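Local structure of multicopper oxidase (6VOW) at residues S361-G373 and M445-A456. The protein probably uses copper centres to oxidise phenolic or similar substrates, as laccases do, while reducing dioxygen to water. Sequence-based numbering, arbitrary orientation.
Sequences SCAERPIATLKKG and METGLMAAIEVA
Leu-370 and Ile-453 meet on the buried face of a two-strand pairing, where CD1 of Leu-370 lies 3.6 Å from CG2 of Ile-453 and the two side chains slant across each other. Ile-453 holds CG2 opposite its own backbone N (chi1 -69°, which places CG1 next to that N), and this is the branch that CG and CD1 of Leu-370 touch. Phe-378 of strand 375-382 packs against both, and Val-455 CG2 lies at the margin of the leucine, so this face belongs to the interior between two sheets. Further back along the chain, Ile-367 lays its CG2 branch on the methyl of Ala-451 (3.7 Å from CB) while its CG1 arm leads away from the strand.

Strands 368-370 and 450-455 run parallel, the first forming an edge of a five-stranded sheet in the C-terminal cupredoxin-type β-sandwich of the multicopper oxidase. The backbone bonds alternate as parallel pairing requires: Glu-454 N gives to Ala-368 O, Glu-454 O receives Leu-370 N at 2.6 Å, and Leu-370 O takes Ala-456 N. Past the strand, Lys-372 N donates to Ala-456 O, tying down the chain's last residue; at the other end, the bond from Ile-367 N to Ala-452 O is weak, bent to 118° at the hydrogen.

On the other face, Thr-369 and Glu-454 run alongside one another, both directed off the sheet, with OG1 of the threonine 4.1 Å from CB of the glutamate. Pro-366 flanks the same glutamate, its CB 4.0 Å from Glu-454 CB and its CG near OE1, so the ring borders the glutamate at its CB and at one carboxylate oxygen. Behind Ala-452, strand 433-439 supplies Met-436 and leads on to the copper ligands His-438 and Cys-439.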
ATOM      1  N   SER A 361     -17.894  17.127   3.703  1.00 72.82           N
ATOM      2  CA  SER A 361     -16.603  17.455   4.352  1.00 65.13           C
ATOM      3  C   SER A 361     -16.610  17.392   5.888  1.00 62.22           C
ATOM      4  O   SER A 361     -16.443  18.400   6.571  1.00 67.39           O
ATOM      5  CB  SER A 361     -16.148  18.775   3.861  1.00 83.60           C
ATOM      6  OG  SER A 361     -16.050  18.675   2.456  1.00 94.87           O
ATOM      7  N   CYS A 362     -16.731  16.145   6.369  1.00 73.01           N
ATOM      8  CA  CYS A 362     -16.786  15.710   7.787  1.00 79.31           C
ATOM      9  C   CYS A 362     -15.410  15.296   8.400  1.00 67.88           C
ATOM     10  O   CYS A 362     -15.309  14.566   9.408  1.00 55.22           O
ATOM     11  CB  CYS A 362     -17.794  14.523   7.929  1.00 90.89           C
ATOM     12  SG  CYS A 362     -17.573  12.954   6.959  1.00 80.41           S
ATOM     13  N   ALA A 363     -14.329  15.778   7.790  1.00 69.75           N
ATOM     14  CA  ALA A 363     -13.008  15.735   8.414  1.00 73.78           C
ATOM     15  C   ALA A 363     -12.834  16.836   9.533  1.00 64.73           C
ATOM     16  O   ALA A 363     -11.824  16.875  10.252  1.00 71.85           O
ATOM     17  CB  ALA A 363     -11.933  15.825   7.324  1.00 71.18           C
ATOM     18  N   GLU A 364     -13.854  17.678   9.710  1.00 70.80           N
ATOM     19  CA  GLU A 364     -13.923  18.689  10.782  1.00 70.54           C
ATOM     20  C   GLU A 364     -14.384  18.139  12.158  1.00 71.07           C
ATOM     21  O   GLU A 364     -14.230  18.812  13.162  1.00 68.66           O
ATOM     22  CB  GLU A 364     -14.833  19.847  10.319  1.00 72.72           C
ATOM     23  CG  GLU A 364     -14.445  20.404   8.939  1.00 76.07           C
ATOM     24  CD  GLU A 364     -15.097  21.724   8.615  1.00 83.48           C
ATOM     25  OE1 GLU A 364     -16.277  21.702   8.241  1.00 97.00           O
ATOM     26  OE2 GLU A 364     -14.429  22.779   8.695  1.00 87.35           O
ATOM     27  N   ARG A 365     -14.948  16.930  12.221  1.00 77.04           N
ATOM     28  CA  ARG A 365     -15.411  16.391  13.511  1.00 70.16           C
ATOM     29  C   ARG A 365     -14.612  15.154  13.814  1.00 70.23           C
ATOM     30  O   ARG A 365     -15.101  14.068  13.640  1.00 61.01           O
ATOM     31  CB  ARG A 365     -16.878  16.094  13.439  1.00 68.91           C
ATOM     32  CG  ARG A 365     -17.662  17.396  13.228  1.00 94.59           C
ATOM     33  CD  ARG A 365     -19.115  17.207  12.847  1.00 96.38           C
ATOM     34  NE  ARG A 365     -19.323  16.251  11.748  1.00 99.54           N
ATOM     35  CZ  ARG A 365     -19.519  14.934  11.893  1.00100.59           C
ATOM     36  NH1 ARG A 365     -19.507  14.375  13.112  1.00 91.47           N
ATOM     37  NH2 ARG A 365     -19.712  14.165  10.815  1.00 92.72           N
ATOM     38  N   PRO A 366     -13.371  15.317  14.295  1.00 83.74           N
ATOM     39  CA  PRO A 366     -12.391  14.226  14.277  1.00 66.16           C
ATOM     40  C   PRO A 366     -12.615  13.201  15.407  1.00 66.80           C
ATOM     41  O   PRO A 366     -12.747  13.600  16.589  1.00 62.78           O
ATOM     42  CB  PRO A 366     -11.084  14.977  14.525  1.00 79.70           C
ATOM     43  CG  PRO A 366     -11.485  16.094  15.456  1.00 81.72           C
ATOM     44  CD  PRO A 366     -12.968  16.362  15.251  1.00 78.40           C
ATOM     45  N   ILE A 367     -12.644  11.906  15.054  1.00 48.96           N
ATOM     46  CA  ILE A 367     -12.927  10.797  16.038  1.00 54.45           C
ATOM     47  C   ILE A 367     -11.989  10.880  17.252  1.00 62.53           C
ATOM     48  O   ILE A 367     -12.415  10.576  18.375  1.00 67.55           O
ATOM     49  CB  ILE A 367     -12.911   9.377  15.395  1.00 56.38           C
ATOM     50  CG1 ILE A 367     -13.761   8.356  16.198  1.00 72.96           C
ATOM     51  CG2 ILE A 367     -11.484   8.831  15.227  1.00 66.41           C
ATOM     52  CD1 ILE A 367     -15.284   8.408  15.959  1.00 83.21           C
ATOM     53  N   ALA A 368     -10.736  11.308  17.031  1.00 70.02           N
ATOM     54  CA  ALA A 368      -9.828  11.653  18.140  1.00 61.22           C
ATOM     55  C   ALA A 368      -8.860  12.782  17.806  1.00 75.63           C
ATOM     56  O   ALA A 368      -8.555  13.075  16.616  1.00 72.83           O
ATOM     57  CB  ALA A 368      -9.040  10.431  18.596  1.00 60.92           C
ATOM     58  N   THR A 369      -8.341  13.355  18.896  1.00 74.53           N
ATOM     59  CA  THR A 369      -7.493  14.534  18.889  1.00 64.88           C
ATOM     60  C   THR A 369      -6.252  14.240  19.752  1.00 69.71           C
ATOM     61  O   THR A 369      -6.339  14.199  20.986  1.00 73.52           O
ATOM     62  CB  THR A 369      -8.308  15.752  19.373  1.00 61.86           C
ATOM     63  OG1 THR A 369      -9.444  15.876  18.525  1.00 64.97           O
ATOM     64  CG2 THR A 369      -7.530  17.046  19.280  1.00 65.69           C
ATOM     65  N   LEU A 370      -5.118  13.972  19.081  1.00 55.54           N
ATOM     66  CA  LEU A 370      -3.858  13.624  19.721  1.00 57.42           C
ATOM     67  C   LEU A 370      -3.004  14.861  19.915  1.00 54.84           C
ATOM     68  O   LEU A 370      -3.017  15.771  19.097  1.00 53.72           O
ATOM     69  CB  LEU A 370      -3.064  12.625  18.861  1.00 55.69           C
ATOM     70  CG  LEU A 370      -3.785  11.353  18.448  1.00 54.62           C
ATOM     71  CD1 LEU A 370      -2.873  10.526  17.610  1.00 49.51           C
ATOM     72  CD2 LEU A 370      -4.321  10.525  19.630  1.00 57.40           C
ATOM     73  N   LYS A 371      -2.256  14.875  21.002  1.00 50.18           N
ATOM     74  CA  LYS A 371      -1.281  15.930  21.259  1.00 62.25           C
ATOM     75  C   LYS A 371       0.014  15.661  20.482  1.00 62.35           C
ATOM     76  O   LYS A 371       0.507  14.545  20.490  1.00 60.61           O
ATOM     77  CB  LYS A 371      -1.027  16.022  22.767  1.00 70.85           C
ATOM     78  CG  LYS A 371      -2.221  16.617  23.510  1.00 82.38           C
ATOM     79  CD  LYS A 371      -2.201  16.373  25.020  1.00 95.04           C
ATOM     80  CE  LYS A 371      -3.610  16.420  25.625  1.00 99.66           C
ATOM     81  NZ  LYS A 371      -3.597  16.901  27.046  1.00 92.34           N
ATOM     82  N   LYS A 372       0.559  16.695  19.839  1.00 57.45           N
ATOM     83  CA  LYS A 372       1.766  16.573  19.040  1.00 55.85           C
ATOM     84  C   LYS A 372       2.904  16.125  19.925  1.00 57.14           C
ATOM     85  O   LYS A 372       3.097  16.670  21.011  1.00 57.01           O
ATOM     86  CB  LYS A 372       2.093  17.883  18.290  1.00 66.88           C
ATOM     87  CG  LYS A 372       3.249  17.816  17.265  1.00 67.35           C
ATOM     88  CD  LYS A 372       3.614  19.193  16.668  1.00 75.73           C
ATOM     89  CE  LYS A 372       5.099  19.372  16.323  1.00 85.46           C
ATOM     90  NZ  LYS A 372       5.486  19.062  14.907  1.00 70.79           N
ATOM     91  N   GLY A 373       3.600  15.068  19.511  1.00 51.57           N
ATOM     92  CA  GLY A 373       4.672  14.494  20.334  1.00 51.48           C
ATOM     93  C   GLY A 373       4.154  13.540  21.382  1.00 40.08           C
ATOM     94  O   GLY A 373       4.918  12.934  22.074  1.00 48.31           O
ATOM     95  N   MET A 445     -13.995   1.667   2.957  1.00 50.48           N
ATOM     96  CA  MET A 445     -13.626   3.029   3.269  1.00 48.87           C
ATOM     97  C   MET A 445     -14.733   3.908   2.738  1.00 50.46           C
ATOM     98  O   MET A 445     -15.177   4.807   3.432  1.00 53.81           O
ATOM     99  CB  MET A 445     -12.307   3.421   2.595  1.00 54.78           C
ATOM    100  CG  MET A 445     -11.962   4.918   2.615  1.00 55.60           C
ATOM    101  SD  MET A 445     -10.545   5.233   1.522  1.00 58.76           S
ATOM    102  CE  MET A 445     -11.508   5.422   0.045  1.00 59.08           C
ATOM    103  N   GLU A 446     -15.188   3.636   1.512  1.00 53.37           N
ATOM    104  CA  GLU A 446     -16.255   4.460   0.919  1.00 47.89           C
ATOM    105  C   GLU A 446     -17.621   4.235   1.509  1.00 62.02           C
ATOM    106  O   GLU A 446     -18.497   5.127   1.323  1.00 52.32           O
ATOM    107  CB  GLU A 446     -16.352   4.315  -0.587  1.00 52.95           C
ATOM    108  CG  GLU A 446     -15.225   5.055  -1.356  1.00 62.12           C
ATOM    109  CD  GLU A 446     -15.344   4.882  -2.881  1.00 64.47           C
ATOM    110  OE1 GLU A 446     -14.360   5.244  -3.569  1.00 74.52           O
ATOM    111  OE2 GLU A 446     -16.383   4.379  -3.425  1.00 68.89           O
ATOM    112  N   THR A 447     -17.852   3.089   2.187  1.00 49.09           N
ATOM    113  CA  THR A 447     -19.169   2.828   2.747  1.00 45.62           C
ATOM    114  C   THR A 447     -19.101   2.984   4.233  1.00 49.78           C
ATOM    115  O   THR A 447     -19.826   2.292   4.934  1.00 51.18           O
ATOM    116  CB  THR A 447     -19.738   1.455   2.318  1.00 52.16           C
ATOM    117  OG1 THR A 447     -18.904   0.353   2.744  1.00 53.80           O
ATOM    118  CG2 THR A 447     -19.878   1.449   0.815  1.00 47.36           C
ATOM    119  N   GLY A 448     -18.206   3.849   4.729  1.00 52.63           N
ATOM    120  CA  GLY A 448     -18.217   4.195   6.149  1.00 49.56           C
ATOM    121  C   GLY A 448     -16.992   3.941   7.041  1.00 55.14           C
ATOM    122  O   GLY A 448     -16.899   4.521   8.135  1.00 49.04           O
ATOM    123  N   LEU A 449     -16.061   3.084   6.626  1.00 56.02           N
ATOM    124  CA  LEU A 449     -14.993   2.641   7.532  1.00 49.02           C
ATOM    125  C   LEU A 449     -13.785   3.580   7.427  1.00 52.66           C
ATOM    126  O   LEU A 449     -12.707   3.225   6.935  1.00 47.70           O
ATOM    127  CB  LEU A 449     -14.628   1.199   7.219  1.00 46.44           C
ATOM    128  CG  LEU A 449     -13.921   0.376   8.278  1.00 65.24           C
ATOM    129  CD1 LEU A 449     -14.639   0.524   9.620  1.00 73.61           C
ATOM    130  CD2 LEU A 449     -13.872  -1.093   7.827  1.00 68.15           C
ATOM    131  N   MET A 450     -13.994   4.805   7.908  1.00 44.85           N
ATOM    132  CA  MET A 450     -12.993   5.819   7.875  1.00 48.71           C
ATOM    133  C   MET A 450     -13.277   6.812   8.966  1.00 57.54           C
ATOM    134  O   MET A 450     -14.442   7.082   9.325  1.00 53.52           O
ATOM    135  CB  MET A 450     -12.911   6.480   6.527  1.00 44.83           C
ATOM    136  CG  MET A 450     -12.039   7.710   6.446  1.00 55.44           C
ATOM    137  SD  MET A 450     -11.374   7.951   4.791  1.00 62.56           S
ATOM    138  CE  MET A 450     -12.699   8.652   3.803  1.00 68.99           C
ATOM    139  N   ALA A 451     -12.203   7.314   9.530  1.00 56.48           N
ATOM    140  CA  ALA A 451     -12.313   8.379  10.455  1.00 49.79           C
ATOM    141  C   ALA A 451     -11.116   9.280  10.278  1.00 51.44           C
ATOM    142  O   ALA A 451     -10.230   9.042   9.453  1.00 52.41           O
ATOM    143  CB  ALA A 451     -12.369   7.810  11.829  1.00 55.05           C
ATOM    144  N   ALA A 452     -11.127  10.356  11.019  1.00 53.91           N
ATOM    145  CA  ALA A 452     -10.068  11.312  10.981  1.00 51.50           C
ATOM    146  C   ALA A 452      -9.539  11.485  12.416  1.00 53.85           C
ATOM    147  O   ALA A 452     -10.312  11.547  13.389  1.00 55.70           O
ATOM    148  CB  ALA A 452     -10.583  12.618  10.403  1.00 51.61           C
ATOM    149  N   ILE A 453      -8.211  11.484  12.537  1.00 56.73           N
ATOM    150  CA  ILE A 453      -7.517  11.678  13.818  1.00 48.85           C
ATOM    151  C   ILE A 453      -6.741  12.966  13.680  1.00 56.56           C
ATOM    152  O   ILE A 453      -5.830  13.056  12.828  1.00 66.21           O
ATOM    153  CB  ILE A 453      -6.557  10.536  14.112  1.00 56.48           C
ATOM    154  CG1 ILE A 453      -7.365   9.256  14.390  1.00 51.09           C
ATOM    155  CG2 ILE A 453      -5.629  10.918  15.269  1.00 56.57           C
ATOM    156  CD1 ILE A 453      -6.566   8.018  14.220  1.00 62.89           C
ATOM    157  N   GLU A 454      -7.106  13.956  14.500  1.00 50.74           N
ATOM    158  CA  GLU A 454      -6.422  15.257  14.512  1.00 54.19           C
ATOM    159  C   GLU A 454      -5.179  15.159  15.422  1.00 56.10           C
ATOM    160  O   GLU A 454      -5.300  14.721  16.592  1.00 47.71           O
ATOM    161  CB  GLU A 454      -7.361  16.374  14.992  1.00 55.83           C
ATOM    162  CG  GLU A 454      -6.720  17.759  14.894  1.00 70.36           C
ATOM    163  CD  GLU A 454      -7.618  18.909  15.258  1.00 70.20           C
ATOM    164  OE1 GLU A 454      -8.825  18.840  14.969  1.00 68.96           O
ATOM    165  OE2 GLU A 454      -7.095  19.904  15.793  1.00 93.19           O
ATOM    166  N   VAL A 455      -4.011  15.460  14.845  1.00 40.33           N
ATOM    167  CA  VAL A 455      -2.751  15.722  15.556  1.00 49.41           C
ATOM    168  C   VAL A 455      -2.608  17.240  15.565  1.00 50.50           C
ATOM    169  O   VAL A 455      -2.107  17.849  14.630  1.00 55.26           O
ATOM    170  CB  VAL A 455      -1.492  15.122  14.877  1.00 52.04           C
ATOM    171  CG1 VAL A 455      -0.240  15.292  15.777  1.00 53.94           C
ATOM    172  CG2 VAL A 455      -1.655  13.655  14.656  1.00 61.87           C
ATOM    173  N   ALA A 456      -2.419  17.919  17.343  1.00 48.62           N
ATOM    174  CA  ALA A 456      -2.115  19.333  17.527  1.00 51.52           C
ATOM    175  C   ALA A 456      -1.590  19.648  18.907  1.00 58.18           C
ATOM    176  O   ALA A 456      -0.697  18.965  19.372  1.00 64.70           O
ATOM    177  CB  ALA A 456      -3.312  20.209  17.188  1.00 64.32           C
TER